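Local coordinates for protein peptidase, zinc-dependent (Methanocorpusculum labreanum, PDB 3LMC) that probably acts as a zinc-dependent metallopeptidase of the M54 family, holding one zinc ion and, at a separate site, one iron ion, at residues I3-R17 with L27-P40. Numbering follows the deposited sequence.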
loop_
_atom_site.group_PDB
_atom_site.type_symbol
_atom_site.label_atom_id
_atom_site.label_comp_id
_atom_site.label_asym_id
_atom_site.label_seq_id
_atom_site.Cartn_x
_atom_site.Cartn_y
_atom_site.Cartn_z
ATOM N N ILE A 3 -3.653 5.695 9.880
ATOM C CA ILE A 3 -3.225 4.878 8.748
ATOM C C ILE A 3 -4.040 3.602 8.736
ATOM O O ILE A 3 -4.074 2.874 9.732
ATOM C CB ILE A 3 -1.729 4.533 8.819
ATOM C CG1 ILE A 3 -0.889 5.812 8.797
ATOM C CG2 ILE A 3 -1.317 3.656 7.640
ATOM C CD1 ILE A 3 0.565 5.542 9.031
ATOM N N HIS A 4 -4.700 3.347 7.608
ATOM C CA HIS A 4 -5.632 2.234 7.475
ATOM C C HIS A 4 -5.159 1.256 6.403
ATOM O O HIS A 4 -4.979 1.632 5.244
ATOM C CB HIS A 4 -7.029 2.756 7.122
ATOM C CG HIS A 4 -7.522 3.839 8.035
ATOM N ND1 HIS A 4 -8.434 3.608 9.044
ATOM C CD2 HIS A 4 -7.244 5.165 8.081
ATOM C CE1 HIS A 4 -8.686 4.738 9.680
ATOM N NE2 HIS A 4 -7.979 5.699 9.113
ATOM N N LEU A 5 -4.938 0.008 6.800
ATOM C CA LEU A 5 -4.562 -1.041 5.855
ATOM C C LEU A 5 -5.862 -1.670 5.370
ATOM O O LEU A 5 -6.519 -2.398 6.125
ATOM C CB LEU A 5 -3.700 -2.110 6.542
ATOM C CG LEU A 5 -3.244 -3.265 5.649
ATOM C CD1 LEU A 5 -2.295 -2.759 4.583
ATOM C CD2 LEU A 5 -2.571 -4.387 6.469
ATOM N N PHE A 6 -6.253 -1.364 4.134
ATOM C CA PHE A 6 -7.425 -1.987 3.559
ATOM C C PHE A 6 -7.000 -3.258 2.833
ATOM O O PHE A 6 -6.566 -3.215 1.668
ATOM C CB PHE A 6 -8.183 -1.060 2.586
ATOM C CG PHE A 6 -9.517 -1.634 2.137
ATOM C CD1 PHE A 6 -10.659 -0.851 2.103
ATOM C CD2 PHE A 6 -9.630 -2.988 1.803
ATOM C CE1 PHE A 6 -11.884 -1.399 1.717
ATOM C CE2 PHE A 6 -10.847 -3.542 1.421
ATOM C CZ PHE A 6 -11.973 -2.750 1.380
ATOM N N TRP A 7 -7.172 -4.383 3.519
ATOM C CA TRP A 7 -6.715 -5.690 3.044
ATOM C C TRP A 7 -7.834 -6.424 2.275
ATOM O O TRP A 7 -8.774 -6.936 2.885
ATOM C CB TRP A 7 -6.249 -6.526 4.248
ATOM C CG TRP A 7 -5.649 -7.868 3.882
ATOM C CD1 TRP A 7 -6.320 -9.029 3.614
ATOM C CD2 TRP A 7 -4.256 -8.167 3.751
ATOM N NE1 TRP A 7 -5.422 -10.035 3.322
ATOM C CE2 TRP A 7 -4.146 -9.524 3.404
ATOM C CE3 TRP A 7 -3.087 -7.410 3.889
ATOM C CZ2 TRP A 7 -2.912 -10.147 3.191
ATOM C CZ3 TRP A 7 -1.855 -8.035 3.675
ATOM C CH2 TRP A 7 -1.783 -9.385 3.331
ATOM N N ASP A 8 -7.739 -6.451 0.946
ATOM C CA ASP A 8 -8.718 -7.155 0.116
ATOM C C ASP A 8 -8.706 -8.637 0.492
ATOM O O ASP A 8 -7.682 -9.306 0.362
ATOM C CB ASP A 8 -8.381 -6.972 -1.370
ATOM C CG ASP A 8 -9.455 -7.515 -2.295
ATOM O OD1 ASP A 8 -9.748 -8.729 -2.231
ATOM O OD2 ASP A 8 -9.993 -6.736 -3.117
ATOM N N SER A 9 -9.839 -9.151 0.959
ATOM C CA SER A 9 -9.862 -10.473 1.578
ATOM C C SER A 9 -9.574 -11.608 0.594
ATOM O O SER A 9 -9.439 -12.756 1.005
ATOM C CB SER A 9 -11.191 -10.705 2.308
ATOM O OG SER A 9 -12.270 -10.471 1.432
ATOM N N ARG A 10 -9.467 -11.302 -0.697
ATOM C CA ARG A 10 -9.037 -12.329 -1.647
ATOM C C ARG A 10 -7.548 -12.621 -1.483
ATOM O O ARG A 10 -7.060 -13.623 -1.973
ATOM C CB ARG A 10 -9.366 -11.950 -3.097
ATOM C CG ARG A 10 -10.881 -11.895 -3.414
ATOM C CD ARG A 10 -11.181 -11.204 -4.759
ATOM N NE ARG A 10 -10.901 -9.759 -4.753
ATOM C CZ ARG A 10 -11.031 -8.975 -5.823
ATOM N NH1 ARG A 10 -11.425 -9.490 -6.977
ATOM N NH2 ARG A 10 -10.757 -7.684 -5.752
ATOM N N VAL A 11 -6.825 -11.736 -0.803
ATOM C CA VAL A 11 -5.432 -12.008 -0.461
ATOM C C VAL A 11 -5.483 -12.734 0.880
ATOM O O VAL A 11 -6.165 -12.266 1.785
ATOM C CB VAL A 11 -4.628 -10.691 -0.322
ATOM C CG1 VAL A 11 -3.190 -10.976 0.001
ATOM C CG2 VAL A 11 -4.740 -9.861 -1.607
ATOM N N PRO A 12 -4.809 -13.894 1.003
ATOM C CA PRO A 12 -4.939 -14.727 2.215
ATOM C C PRO A 12 -5.012 -13.914 3.497
ATOM O O PRO A 12 -4.024 -13.272 3.856
ATOM C CB PRO A 12 -3.676 -15.588 2.174
ATOM C CG PRO A 12 -3.543 -15.887 0.666
ATOM C CD PRO A 12 -3.968 -14.555 -0.020
ATOM N N VAL A 13 -6.169 -13.926 4.166
ATOM C CA VAL A 13 -6.405 -12.978 5.268
ATOM C C VAL A 13 -5.560 -13.317 6.507
ATOM O O VAL A 13 -5.434 -12.519 7.435
ATOM C CB VAL A 13 -7.903 -12.856 5.622
ATOM C CG1 VAL A 13 -8.687 -12.217 4.454
ATOM C CG2 VAL A 13 -8.500 -14.220 5.988
ATOM N N GLY A 14 -4.959 -14.499 6.503
ATOM C CA GLY A 14 -4.110 -14.918 7.606
ATOM C C GLY A 14 -2.832 -14.085 7.654
ATOM O O GLY A 14 -2.163 -14.021 8.691
ATOM N N LEU A 15 -2.493 -13.452 6.530
ATOM C CA LEU A 15 -1.302 -12.609 6.450
ATOM C C LEU A 15 -1.615 -11.178 6.883
ATOM O O LEU A 15 -0.705 -10.358 7.069
ATOM C CB LEU A 15 -0.725 -12.625 5.029
ATOM C CG LEU A 15 -0.404 -14.005 4.440
ATOM C CD1 LEU A 15 -0.009 -13.893 2.975
ATOM C CD2 LEU A 15 0.686 -14.691 5.225
ATOM N N SER A 16 -2.903 -10.883 7.047
ATOM C CA SER A 16 -3.368 -9.519 7.366
ATOM C C SER A 16 -2.727 -8.969 8.614
ATOM O O SER A 16 -2.119 -7.896 8.603
ATOM C CB SER A 16 -4.883 -9.490 7.586
ATOM O OG SER A 16 -5.552 -9.336 6.356
ATOM N N ARG A 17 -2.904 -9.697 9.707
ATOM C CA ARG A 17 -2.488 -9.199 11.006
ATOM C C ARG A 17 -0.974 -8.947 11.072
ATOM O O ARG A 17 -0.552 -7.848 11.429
ATOM C CB ARG A 17 -2.954 -10.146 12.105
ATOM C CG ARG A 17 -2.575 -9.718 13.498
ATOM C CD ARG A 17 -3.039 -10.766 14.488
ATOM N NE ARG A 17 -2.638 -10.459 15.854
ATOM C CZ ARG A 17 -2.898 -11.244 16.892
ATOM N NH1 ARG A 17 -3.564 -12.378 16.708
ATOM N NH2 ARG A 17 -2.497 -10.896 18.110
ATOM N N LEU A 27 7.025 1.787 10.436
ATOM C CA LEU A 27 6.583 3.174 10.317
ATOM C C LEU A 27 6.625 3.892 11.680
ATOM O O LEU A 27 6.700 5.125 11.745
ATOM C CB LEU A 27 5.164 3.226 9.747
ATOM C CG LEU A 27 4.963 2.752 8.303
ATOM C CD1 LEU A 27 3.488 2.469 8.027
ATOM C CD2 LEU A 27 5.507 3.760 7.296
ATOM N N GLU A 28 6.581 3.112 12.761
ATOM C CA GLU A 28 6.513 3.668 14.109
ATOM C C GLU A 28 5.243 4.495 14.242
ATOM O O GLU A 28 5.281 5.618 14.755
ATOM C CB GLU A 28 7.742 4.536 14.418
ATOM C CG GLU A 28 8.973 3.754 14.835
ATOM C CD GLU A 28 10.246 4.609 14.868
ATOM O OE1 GLU A 28 10.213 5.768 14.405
ATOM O OE2 GLU A 28 11.285 4.119 15.355
HETATM N N MSE A 29 4.130 3.924 13.779
HETATM C CA MSE A 29 2.824 4.576 13.766
HETATM C C MSE A 29 1.731 3.508 13.853
HETATM O O MSE A 29 1.872 2.420 13.289
HETATM C CB MSE A 29 2.627 5.376 12.466
HETATM C CG MSE A 29 3.704 6.434 12.170
HETATM SE SE MSE A 29 3.263 7.589 10.610
HETATM C CE MSE A 29 3.607 6.341 9.167
ATOM N N PRO A 30 0.632 3.812 14.560
ATOM C CA PRO A 30 -0.477 2.853 14.666
ATOM C C PRO A 30 -1.117 2.649 13.304
ATOM O O PRO A 30 -1.272 3.605 12.552
ATOM C CB PRO A 30 -1.465 3.555 15.590
ATOM C CG PRO A 30 -1.162 5.005 15.421
ATOM C CD PRO A 30 0.330 5.091 15.225
ATOM N N VAL A 31 -1.463 1.407 12.995
ATOM C CA VAL A 31 -2.037 1.051 11.710
ATOM C C VAL A 31 -3.270 0.204 11.976
ATOM O O VAL A 31 -3.187 -0.841 12.628
ATOM C CB VAL A 31 -1.020 0.236 10.868
ATOM C CG1 VAL A 31 -1.667 -0.330 9.600
ATOM C CG2 VAL A 31 0.178 1.085 10.527
ATOM N N SER A 32 -4.418 0.662 11.491
ATOM C CA SER A 32 -5.670 -0.060 11.677
ATOM C C SER A 32 -5.949 -0.973 10.488
ATOM O O SER A 32 -5.732 -0.586 9.341
ATOM C CB SER A 32 -6.825 0.920 11.872
ATOM O OG SER A 32 -8.070 0.232 11.903
ATOM N N ARG A 33 -6.442 -2.174 10.779
ATOM C CA ARG A 33 -6.606 -3.224 9.787
ATOM C C ARG A 33 -8.067 -3.429 9.398
ATOM O O ARG A 33 -8.931 -3.591 10.260
ATOM C CB ARG A 33 -6.036 -4.526 10.345
ATOM C CG ARG A 33 -5.921 -5.653 9.346
ATOM C CD ARG A 33 -5.149 -6.799 9.959
ATOM N NE ARG A 33 -5.915 -7.485 10.989
ATOM C CZ ARG A 33 -5.744 -7.314 12.295
ATOM N NH1 ARG A 33 -4.826 -6.464 12.754
ATOM N NH2 ARG A 33 -6.495 -8.004 13.141
ATOM N N ILE A 34 -8.338 -3.406 8.096
ATOM C CA ILE A 34 -9.648 -3.777 7.558
ATOM C C ILE A 34 -9.437 -4.954 6.615
ATOM O O ILE A 34 -8.811 -4.790 5.570
ATOM C CB ILE A 34 -10.293 -2.626 6.736
ATOM C CG1 ILE A 34 -10.426 -1.350 7.559
ATOM C CG2 ILE A 34 -11.662 -3.048 6.202
ATOM C CD1 ILE A 34 -10.661 -0.096 6.689
ATOM N N ASP A 35 -9.935 -6.142 6.959
ATOM C CA ASP A 35 -9.680 -7.293 6.094
ATOM C C ASP A 35 -10.907 -8.166 5.885
ATOM O O ASP A 35 -10.788 -9.371 5.634
ATOM C CB ASP A 35 -8.507 -8.127 6.608
ATOM C CG ASP A 35 -8.790 -8.789 7.945
ATOM O OD1 ASP A 35 -9.936 -8.704 8.437
ATOM O OD2 ASP A 35 -7.855 -9.409 8.507
ATOM N N ASP A 36 -12.084 -7.554 5.983
ATOM C CA ASP A 36 -13.332 -8.287 5.824
ATOM C C ASP A 36 -14.124 -7.746 4.645
ATOM O O ASP A 36 -15.268 -7.333 4.808
ATOM C CB ASP A 36 -14.178 -8.227 7.104
ATOM C CG ASP A 36 -14.593 -6.806 7.481
ATOM O OD1 ASP A 36 -13.936 -5.845 7.027
ATOM O OD2 ASP A 36 -15.581 -6.658 8.238
ATOM N N GLY A 37 -13.520 -7.736 3.461
ATOM C CA GLY A 37 -14.214 -7.236 2.282
ATOM C C GLY A 37 -13.298 -7.158 1.089
ATOM O O GLY A 37 -12.085 -7.138 1.255
ATOM N N ILE A 38 -13.863 -7.136 -0.113
ATOM C CA ILE A 38 -13.052 -6.925 -1.307
ATOM C C ILE A 38 -13.168 -5.479 -1.794
ATOM O O ILE A 38 -14.132 -4.783 -1.470
ATOM C CB ILE A 38 -13.446 -7.882 -2.453
ATOM C CG1 ILE A 38 -14.865 -7.580 -2.940
ATOM C CG2 ILE A 38 -13.275 -9.341 -2.021
ATOM C CD1 ILE A 38 -15.059 -7.826 -4.429
ATOM N N PHE A 39 -12.176 -5.018 -2.553
ATOM C CA PHE A 39 -12.287 -3.717 -3.207
ATOM C C PHE A 39 -12.276 -3.926 -4.717
ATOM O O PHE A 39 -11.215 -4.029 -5.326
ATOM C CB PHE A 39 -11.152 -2.772 -2.782
ATOM C CG PHE A 39 -11.382 -1.325 -3.170
ATOM C CD1 PHE A 39 -10.847 -0.804 -4.336
ATOM C CD2 PHE A 39 -12.141 -0.496 -2.371
ATOM C CE1 PHE A 39 -11.069 0.534 -4.690
ATOM C CE2 PHE A 39 -12.371 0.822 -2.719
ATOM C CZ PHE A 39 -11.836 1.335 -3.879
ATOM N N PRO A 40 -13.467 -4.008 -5.328
ATOM C CA PRO A 40 -13.479 -4.318 -6.758
ATOM C C PRO A 40 -12.701 -3.249 -7.497
ATOM O O PRO A 40 -12.902 -2.059 -7.253
ATOM C CB PRO A 40 -14.969 -4.280 -7.113
ATOM C CG PRO A 40 -15.667 -4.573 -5.801
ATOM C CD PRO A 40 -14.827 -3.864 -4.781
HETATM O O HOH W 1 -3.730 5.015 12.675
HETATM O O HOH W 2 -9.911 1.327 9.908
HETATM O O HOH W 3 -8.627 -4.744 -4.521
#
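Ile3 to Trp7 and Val31 to Ile34 pair as neighbouring parallel strands in a beta-alpha-beta crossover whose connection is helix 16-27. Their short axes diverge by only 25°. As in a regular parallel pair, Leu5 bonds to the residues on either side of Arg33, its partner in the register: Leu5 N gives to Ser32 O (2.7 Å) and Leu5 O takes Ile34 N (2.9 Å), while Ser32 N to Ile3 O and Trp7 N to Ile34 O extend the ladder.

Beyond the strands, Asp8 CG stands anti to the backbone N (chi1 -172°), which lets Phe39 N reach OD2 (2.8 Å) from above the carboxylate plane; Arg10 NH2 reaches the same oxygen (2.9 Å) from the opposite face. Arg10 NE and the backbone N of Arg10, the latter closing an Asx turn, both give to OD1, so four protein donors, joined by a water bridging OD2 and Phe39 O, fix the carboxylate's rotation and probably favour its charged form. Phe39 turns its edge to the face of Phe6 in a T-shaped pair, centroids 5.8 Å apart.

On the helix side, Arg17 CA lies 3.6 Å above the plane of the Arg33 guanidinium, offset toward its rim. Strand 31-34 is an edge strand of the five-stranded mixed sheet; strand 3-7 is flanked on its other side by strand 90-94, while Leu5 and Trp7 pack against Val19 of helix 16-27 and Trp7 also touches Ile143 of helix 136-154.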